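Local coordinates for protein putative Endoribonuclease L-PSP (Entamoeba histolytica, PDB 3M1X) that is of unknown function but belongs to the RutC family and may have deaminase activity, at residues 75-80 with 140-145; 98-103 with 109-114; 113-118 with 122-127. All blocks are in the same frame, centred on the assembly; numbering follows the deposited sequence. Where two conformers were deposited one is given.

Contact 1 (75-80 with 140-145)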
loop_
_atom_site.group_PDB
_atom_site.type_symbol
_atom_site.label_atom_id
_atom_site.label_comp_id
_atom_site.label_asym_id
_atom_site.label_seq_id
_atom_site.Cartn_x
_atom_site.Cartn_y
_atom_site.Cartn_z
ATOM N N LYS A 75 2.119 19.326 -7.182
ATOM C CA LYS A 75 2.977 20.154 -6.387
ATOM C C LYS A 75 2.438 20.303 -5.003
ATOM O O LYS A 75 3.182 20.238 -4.022
ATOM C CB LYS A 75 3.102 21.526 -7.079
ATOM C CG LYS A 75 3.916 21.538 -8.304
ATOM C CD LYS A 75 3.765 22.821 -9.104
ATOM C CE LYS A 75 4.542 22.702 -10.392
ATOM N NZ LYS A 75 4.577 24.122 -11.011
ATOM N N GLN A 76 1.150 20.491 -4.851
ATOM C CA GLN A 76 0.522 20.638 -3.560
ATOM C C GLN A 76 0.647 19.372 -2.721
ATOM O O GLN A 76 0.885 19.424 -1.518
ATOM C CB GLN A 76 -0.918 21.078 -3.642
ATOM C CG GLN A 76 -1.532 21.473 -2.277
ATOM C CD GLN A 76 -0.829 22.708 -1.695
ATOM O OE1 GLN A 76 -0.819 23.725 -2.376
ATOM N NE2 GLN A 76 -0.320 22.669 -0.501
ATOM N N VAL A 77 0.453 18.214 -3.345
ATOM C CA VAL A 77 0.596 16.958 -2.648
ATOM C C VAL A 77 2.001 16.824 -2.061
ATOM O O VAL A 77 2.181 16.454 -0.900
ATOM C CB VAL A 77 0.289 15.768 -3.559
ATOM C CG1 VAL A 77 0.855 14.408 -3.008
ATOM C CG2 VAL A 77 -1.241 15.631 -3.824
ATOM N N MET A 78 3.030 17.139 -2.874
ATOM C CA MET A 78 4.390 16.960 -2.344
ATOM C C MET A 78 4.732 17.952 -1.274
ATOM O O MET A 78 5.422 17.624 -0.313
ATOM C CB MET A 78 5.405 17.051 -3.524
ATOM C CG MET A 78 5.229 16.107 -4.632
ATOM S SD MET A 78 4.931 14.360 -4.160
ATOM C CE MET A 78 6.480 13.995 -3.328
ATOM N N THR A 79 4.211 19.167 -1.378
ATOM C CA THR A 79 4.353 20.162 -0.331
ATOM C C THR A 79 3.659 19.711 0.956
ATOM O O THR A 79 4.192 19.833 2.038
ATOM C CB THR A 79 3.763 21.509 -0.829
ATOM O OG1 THR A 79 4.606 21.936 -1.887
ATOM C CG2 THR A 79 3.766 22.547 0.264
ATOM N N ASN A 80 2.446 19.178 0.826
ATOM C CA ASN A 80 1.730 18.680 1.960
ATOM C C ASN A 80 2.466 17.576 2.697
ATOM O O ASN A 80 2.510 17.527 3.910
ATOM C CB ASN A 80 0.333 18.202 1.541
ATOM C CG ASN A 80 -0.667 19.275 1.165
ATOM O OD1 ASN A 80 -0.415 20.473 1.447
ATOM N ND2 ASN A 80 -1.767 18.900 0.535
ATOM N N VAL A 140 -4.454 12.978 -7.976
ATOM C CA VAL A 140 -3.214 12.370 -7.474
ATOM C C VAL A 140 -3.300 12.298 -5.972
ATOM O O VAL A 140 -3.802 13.213 -5.337
ATOM C CB VAL A 140 -2.000 13.157 -7.970
ATOM C CG1 VAL A 140 -2.103 14.652 -7.688
ATOM C CG2 VAL A 140 -0.708 12.596 -7.415
ATOM N N GLU A 141 -2.779 11.203 -5.416
ATOM C CA GLU A 141 -2.702 10.959 -4.011
ATOM C C GLU A 141 -1.378 10.299 -3.740
ATOM O O GLU A 141 -1.032 9.355 -4.449
ATOM C CB GLU A 141 -3.874 10.063 -3.608
ATOM C CG GLU A 141 -3.926 9.712 -2.137
ATOM C CD GLU A 141 -4.991 8.627 -1.810
ATOM O OE1 GLU A 141 -6.057 8.888 -2.146
ATOM O OE2 GLU A 141 -4.595 7.575 -1.285
ATOM N N VAL A 142 -0.623 10.705 -2.716
ATOM C CA VAL A 142 0.687 10.098 -2.400
ATOM C C VAL A 142 0.754 9.843 -0.904
ATOM O O VAL A 142 0.555 10.758 -0.115
ATOM C CB VAL A 142 1.855 10.965 -2.854
ATOM C CG1 VAL A 142 3.195 10.227 -2.475
ATOM C CG2 VAL A 142 1.830 11.231 -4.385
ATOM N N GLU A 143 0.976 8.604 -0.554
ATOM C CA GLU A 143 1.267 8.204 0.840
ATOM C C GLU A 143 2.717 7.819 0.974
ATOM O O GLU A 143 3.430 7.588 -0.025
ATOM C CB GLU A 143 0.375 7.057 1.285
ATOM C CG GLU A 143 0.534 5.806 0.399
ATOM C CD GLU A 143 -0.228 4.645 0.828
ATOM O OE1 GLU A 143 -0.940 4.603 1.776
ATOM O OE2 GLU A 143 -0.136 3.601 0.077
ATOM N N CYS A 144 3.222 7.724 2.191
ATOM C CA CYS A 144 4.615 7.277 2.406
ATOM C C CYS A 144 4.846 6.751 3.792
ATOM O O CYS A 144 4.031 6.956 4.692
ATOM C CB CYS A 144 5.566 8.410 2.059
ATOM S SG CYS A 144 5.700 9.712 3.297
ATOM N N ILE A 145 5.992 6.097 3.944
ATOM C CA ILE A 145 6.523 5.746 5.230
ATOM C C ILE A 145 7.910 6.305 5.321
ATOM O O ILE A 145 8.681 6.312 4.355
ATOM C CB ILE A 145 6.526 4.214 5.520
ATOM C CG1 ILE A 145 6.959 3.921 6.989
ATOM C CG2 ILE A 145 7.392 3.490 4.531
ATOM C CD1 ILE A 145 7.093 2.461 7.265
#
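V77 drives its two methyl branches into the face of the strand that packs against helix 70-87, and V142 and V140 receive them. CG1 does the closer work: it lies 3.6 Å from CB of V142 and equally near CG2 of the same residue, so the V142 side chain meets it with both its branch point and one methyl. The other branch of V77, CG2, reaches back along the strand to V140, where it packs 4.1 Å from CG1 and also comes within 3.8 Å of the V140 carbonyl O. With chi1 at 52°, CG1 of V140 stands between its own N and C, and this branch meets V77. M78 adds a lighter touch from the flank of V77; its folded chain brings SD to 4.4 Å from V142 CG2.

This is helix-on-sheet packing of the alpha/beta kind seen throughout the YjgF family. The two short segments run nearly parallel, 21° apart, with their axes 8.6 Å from each other, and strand 140-146 sits between strands 51-59 and 95-102 as an antiparallel neighbour of both. V140 and V142 point to the helix, whereas E141 and E143 start from the reverse face, where E143 forms a salt bridge with K97 of the second subunit.

On the helix itself, away from the V77 contact, a polar link spans one turn. Q76 NE2 donates to N80 OD1 at 2.9 Å with an N-H...O angle of 165°, arriving above the plane of the N80 carbonyl, while N80 ND2 is taken up by the carbonyl O of L58.

Contact 2 (98-103 with 109-114)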
loop_
_atom_site.group_PDB
_atom_site.type_symbol
_atom_site.label_atom_id
_atom_site.label_comp_id
_atom_site.label_asym_id
_atom_site.label_seq_id
_atom_site.Cartn_x
_atom_site.Cartn_y
_atom_site.Cartn_z
ATOM N N THR A 98 7.253 5.328 -0.910
ATOM C CA THR A 98 6.021 6.005 -1.267
ATOM C C THR A 98 5.133 5.109 -2.111
ATOM O O THR A 98 5.604 4.155 -2.714
ATOM C CB THR A 98 6.306 7.295 -2.045
ATOM O OG1 THR A 98 6.777 6.932 -3.329
ATOM C CG2 THR A 98 7.274 8.221 -1.355
ATOM N N THR A 99 3.869 5.456 -2.127
ATOM C CA THR A 99 2.934 4.888 -3.046
ATOM C C THR A 99 2.226 6.065 -3.703
ATOM O O THR A 99 1.682 6.946 -3.007
ATOM C CB THR A 99 1.931 3.930 -2.403
ATOM O OG1 THR A 99 2.674 2.931 -1.700
ATOM C CG2 THR A 99 1.055 3.252 -3.466
ATOM N N CYS A 100 2.215 6.081 -5.029
ATOM C CA CYS A 100 1.753 7.205 -5.851
ATOM C C CYS A 100 0.571 6.768 -6.693
ATOM O O CYS A 100 0.720 5.893 -7.543
ATOM C CB CYS A 100 2.896 7.700 -6.729
ATOM S SG CYS A 100 4.350 8.251 -5.817
ATOM N N LEU A 101 -0.591 7.350 -6.378
ATOM C CA LEU A 101 -1.861 6.991 -6.996
ATOM C C LEU A 101 -2.295 8.070 -7.915
ATOM O O LEU A 101 -2.344 9.261 -7.520
ATOM C CB LEU A 101 -2.919 6.763 -5.930
ATOM C CG LEU A 101 -2.667 5.672 -4.891
ATOM C CD1 LEU A 101 -1.773 6.107 -3.752
ATOM C CD2 LEU A 101 -4.045 5.188 -4.342
ATOM N N LEU A 102 -2.626 7.736 -9.136
ATOM C CA LEU A 102 -3.103 8.715 -10.149
ATOM C C LEU A 102 -4.512 8.430 -10.534
ATOM O O LEU A 102 -4.899 7.278 -10.656
ATOM C CB LEU A 102 -2.194 8.618 -11.394
ATOM C CG LEU A 102 -0.757 9.000 -11.151
ATOM C CD1 LEU A 102 0.089 8.547 -12.363
ATOM C CD2 LEU A 102 -0.599 10.470 -10.872
ATOM N N ALA A 103 -5.238 9.466 -10.855
ATOM C CA ALA A 103 -6.571 9.313 -11.452
ATOM C C ALA A 103 -6.446 8.848 -12.882
ATOM O O ALA A 103 -7.379 8.227 -13.415
ATOM C CB ALA A 103 -7.392 10.626 -11.373
ATOM N N GLY A 109 4.065 10.812 -16.365
ATOM C CA GLY A 109 5.295 11.535 -16.659
ATOM C C GLY A 109 5.358 12.867 -15.973
ATOM O O GLY A 109 6.397 13.196 -15.381
ATOM N N VAL A 110 4.311 13.663 -16.050
ATOM C CA VAL A 110 4.263 14.967 -15.433
ATOM C C VAL A 110 4.401 14.804 -13.922
ATOM O O VAL A 110 5.116 15.528 -13.250
ATOM C CB VAL A 110 3.095 15.778 -15.910
ATOM C CG1 VAL A 110 2.911 17.004 -15.053
ATOM C CG2 VAL A 110 3.390 16.235 -17.388
ATOM N N PHE A 111 3.605 13.878 -13.381
ATOM C CA PHE A 111 3.688 13.643 -11.961
ATOM C C PHE A 111 5.056 13.291 -11.502
ATOM O O PHE A 111 5.624 13.813 -10.539
ATOM C CB PHE A 111 2.698 12.548 -11.518
ATOM C CG PHE A 111 2.977 12.048 -10.138
ATOM C CD1 PHE A 111 2.636 12.813 -9.077
ATOM C CD2 PHE A 111 3.743 10.909 -9.907
ATOM C CE1 PHE A 111 2.992 12.456 -7.749
ATOM C CE2 PHE A 111 4.074 10.538 -8.615
ATOM C CZ PHE A 111 3.715 11.310 -7.588
ATOM N N ASN A 112 5.705 12.403 -12.269
ATOM C CA ASN A 112 6.957 11.921 -11.865
ATOM C C ASN A 112 8.001 13.080 -11.822
ATOM O O ASN A 112 8.862 13.118 -10.945
ATOM C CB ASN A 112 7.346 10.755 -12.756
ATOM C CG ASN A 112 8.759 10.318 -12.477
ATOM O OD1 ASN A 112 8.994 9.595 -11.504
ATOM N ND2 ASN A 112 9.723 10.765 -13.261
ATOM N N GLY A 113 7.954 14.007 -12.796
ATOM C CA GLY A 113 8.832 15.112 -12.731
ATOM C C GLY A 113 8.713 15.989 -11.500
ATOM O O GLY A 113 9.669 16.471 -10.919
ATOM N N ILE A 114 7.466 16.203 -11.116
ATOM C CA ILE A 114 7.176 17.037 -9.953
ATOM C C ILE A 114 7.622 16.325 -8.624
ATOM O O ILE A 114 8.215 16.900 -7.733
ATOM C CB ILE A 114 5.706 17.442 -9.914
ATOM C CG1 ILE A 114 5.445 18.439 -11.095
ATOM C CG2 ILE A 114 5.277 18.041 -8.572
ATOM C CD1 ILE A 114 3.945 18.617 -11.431
#
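The backbone of C100, held in the sheet by hydrogen bonds with A127 and F129, carries a sulfur that rests against the rim of the F111 ring, with SG 3.6 Å from CZ and the same from CE2. It sits 4.7 Å from the ring centroid and 75° off the ring normal, close to the ring plane, which makes this a sulfur-aromatic contact at the edge. The methylene shares the edge, since CB of C100 is 3.6 Å from F111 CE2. F111 presents that far end because its CG is anti to the backbone N (chi1 166°), extending the ring from helix 108-119 toward the sheet.

Helix 108-119 is the crossover of a beta-alpha-beta unit, in which strands 95-102 and 125-130 are parallel neighbours. F111 also reaches V140 and V142 on the adjoining strand and S74 on helix 70-87, so it links its own helix to the sheet and to helix 70-87.

Nearer the helix backbone, L102 closes in on the root of the same aromatic side chain. Its CD2 branch lies 4.0 Å from CB of F111 and as far from CG, an oblique approach to the ring. L101, between the two, starts from the other face of the strand and packs on F129 of the second subunit.

Contact 3 (113-118 with 122-127)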
loop_
_atom_site.group_PDB
_atom_site.type_symbol
_atom_site.label_atom_id
_atom_site.label_comp_id
_atom_site.label_asym_id
_atom_site.label_seq_id
_atom_site.Cartn_x
_atom_site.Cartn_y
_atom_site.Cartn_z
ATOM N N GLY A 113 7.954 14.007 -12.796
ATOM C CA GLY A 113 8.832 15.112 -12.731
ATOM C C GLY A 113 8.713 15.989 -11.500
ATOM O O GLY A 113 9.669 16.471 -10.919
ATOM N N ILE A 114 7.466 16.203 -11.116
ATOM C CA ILE A 114 7.176 17.037 -9.953
ATOM C C ILE A 114 7.622 16.325 -8.624
ATOM O O ILE A 114 8.215 16.900 -7.733
ATOM C CB ILE A 114 5.706 17.442 -9.914
ATOM C CG1 ILE A 114 5.445 18.439 -11.095
ATOM C CG2 ILE A 114 5.277 18.041 -8.572
ATOM C CD1 ILE A 114 3.945 18.617 -11.431
ATOM N N TYR A 115 7.360 15.017 -8.571
ATOM C CA TYR A 115 7.814 14.160 -7.489
ATOM C C TYR A 115 9.303 14.192 -7.357
ATOM O O TYR A 115 9.881 14.382 -6.233
ATOM C CB TYR A 115 7.287 12.762 -7.800
ATOM C CG TYR A 115 7.709 11.674 -6.834
ATOM C CD1 TYR A 115 6.917 11.293 -5.793
ATOM C CD2 TYR A 115 8.890 11.013 -7.035
ATOM C CE1 TYR A 115 7.289 10.260 -4.947
ATOM C CE2 TYR A 115 9.299 10.015 -6.158
ATOM C CZ TYR A 115 8.461 9.607 -5.147
ATOM O OH TYR A 115 8.780 8.609 -4.263
ATOM N N ALA A 116 10.022 14.048 -8.473
ATOM C CA ALA A 116 11.436 14.032 -8.468
ATOM C C ALA A 116 12.029 15.360 -7.987
ATOM O O ALA A 116 12.978 15.397 -7.220
ATOM C CB ALA A 116 12.003 13.637 -9.866
ATOM N N GLU A 117 11.450 16.488 -8.423
ATOM C CA GLU A 117 11.863 17.837 -7.988
ATOM C C GLU A 117 11.741 17.902 -6.526
ATOM O O GLU A 117 12.586 18.436 -5.835
ATOM C CB GLU A 117 11.032 18.995 -8.569
ATOM C CG GLU A 117 11.529 20.469 -8.237
ATOM C CD GLU A 117 10.895 21.110 -6.970
ATOM O OE1 GLU A 117 10.016 20.569 -6.315
ATOM O OE2 GLU A 117 11.328 22.164 -6.492
ATOM N N ALA A 118 10.602 17.411 -5.983
ATOM C CA ALA A 118 10.315 17.507 -4.571
ATOM C C ALA A 118 11.344 16.764 -3.708
ATOM O O ALA A 118 11.747 17.206 -2.661
ATOM C CB ALA A 118 8.926 17.066 -4.238
ATOM N N HIS A 122 17.133 12.415 -3.330
ATOM C CA HIS A 122 16.670 11.280 -2.509
ATOM C C HIS A 122 15.700 10.433 -3.322
ATOM O O HIS A 122 14.826 10.936 -3.984
ATOM C CB HIS A 122 15.992 11.829 -1.248
ATOM C CG HIS A 122 15.587 10.718 -0.325
ATOM N ND1 HIS A 122 16.508 9.838 0.164
ATOM C CD2 HIS A 122 14.376 10.309 0.117
ATOM C CE1 HIS A 122 15.886 8.942 0.915
ATOM N NE2 HIS A 122 14.586 9.209 0.905
ATOM N N LYS A 123 15.870 9.114 -3.206
ATOM C CA LYS A 123 15.177 8.148 -4.055
ATOM C C LYS A 123 14.531 7.045 -3.222
ATOM O O LYS A 123 15.039 5.942 -3.104
ATOM C CB LYS A 123 16.138 7.556 -5.092
ATOM C CG LYS A 123 16.575 8.741 -6.202
ATOM C CD LYS A 123 17.435 8.216 -7.273
ATOM C CE LYS A 123 17.863 9.371 -8.141
ATOM N NZ LYS A 123 18.741 8.774 -9.189
ATOM N N PRO A 124 13.357 7.291 -2.665
ATOM C CA PRO A 124 12.609 6.264 -1.929
ATOM C C PRO A 124 12.319 5.040 -2.800
ATOM O O PRO A 124 12.234 5.177 -4.047
ATOM C CB PRO A 124 11.300 6.954 -1.519
ATOM C CG PRO A 124 11.669 8.428 -1.497
ATOM C CD PRO A 124 12.658 8.604 -2.599
ATOM N N ALA A 125 12.032 3.941 -2.187
ATOM C CA ALA A 125 11.327 2.905 -2.871
ATOM C C ALA A 125 9.968 3.427 -3.269
ATOM O O ALA A 125 9.427 4.331 -2.626
ATOM C CB ALA A 125 11.232 1.631 -2.022
ATOM N N ARG A 126 9.325 2.849 -4.277
ATOM C CA ARG A 126 8.103 3.410 -4.845
ATOM C C ARG A 126 7.256 2.371 -5.534
ATOM O O ARG A 126 7.763 1.441 -6.152
ATOM C CB ARG A 126 8.458 4.521 -5.842
ATOM C CG ARG A 126 7.263 5.363 -6.260
ATOM C CD ARG A 126 7.669 6.556 -7.090
ATOM N NE ARG A 126 8.032 6.166 -8.442
ATOM C CZ ARG A 126 8.179 7.033 -9.408
ATOM N NH1 ARG A 126 8.180 8.331 -9.191
ATOM N NH2 ARG A 126 8.374 6.578 -10.658
ATOM N N ALA A 127 5.938 2.553 -5.429
ATOM C CA ALA A 127 4.984 1.899 -6.298
ATOM C C ALA A 127 3.993 2.897 -6.774
ATOM O O ALA A 127 3.566 3.767 -6.026
ATOM C CB ALA A 127 4.264 0.764 -5.584
HETATM O O HOH W 1 10.805 7.229 -5.182
#
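Two extended first torsions bring Y115 and R126 together: in each residue CG is anti to the backbone N (chi1 -168° for R126), extending both side chains from their backbones until they run alongside in opposite senses. A bend at chi3 of R126 (75°) then tips the guanidinium towards the phenol. The contact ties the crossover helix of a beta-alpha-beta unit to the start of its second strand, 125-130. The interaction is an off-centre cation-pi contact, R126 CZ lying 5.0 Å from the ring centroid. The two planes are inclined by 58°, and NH1 comes 3.5 Å from Y115 CD2, while CD of R126 packs 3.7 Å from CZ of the phenol.

Bonds to other groups fix the arginine's rotation: NH1 bonds to N112 OD1, and NE binds a citrate, probably from the crystallisation liquor. This is consistent with the carboxylate-binding arginine of RidA-type relatives, at subunit interfaces; here the backbone N of R126 meets S53 OG of the third subunit.

The phenol oxygen is hydrogen-bonded to T98 OG1. A water in the ring plane accepts from Y115 OH at 2.6 Å and donates to the carbonyl O of P124 at 2.7 Å.

All three contacts are buried, but contact 1 lies almost at the centre of the chain, whereas contacts 2 and 3 sit about 10 and 11 Å out, measured between centres. Contact 1 lays helix 70-87 on strand 140-146 through apolar side chains, valines and a methionine, with no hydrogen bond between the segments. Contacts 2 and 3 use successive turns of helix 108-119 and share G113 and I114, fastening that helix to the two parallel strands it connects. Along it the chemistry changes from sulfur, aromatic and aliphatic packing to cation-pi, water and anion binding beside the third subunit. Two side-chain hydrogen bonds join contacts 2 and 3, while M78 packs on Y115 and A118, bringing the helices together.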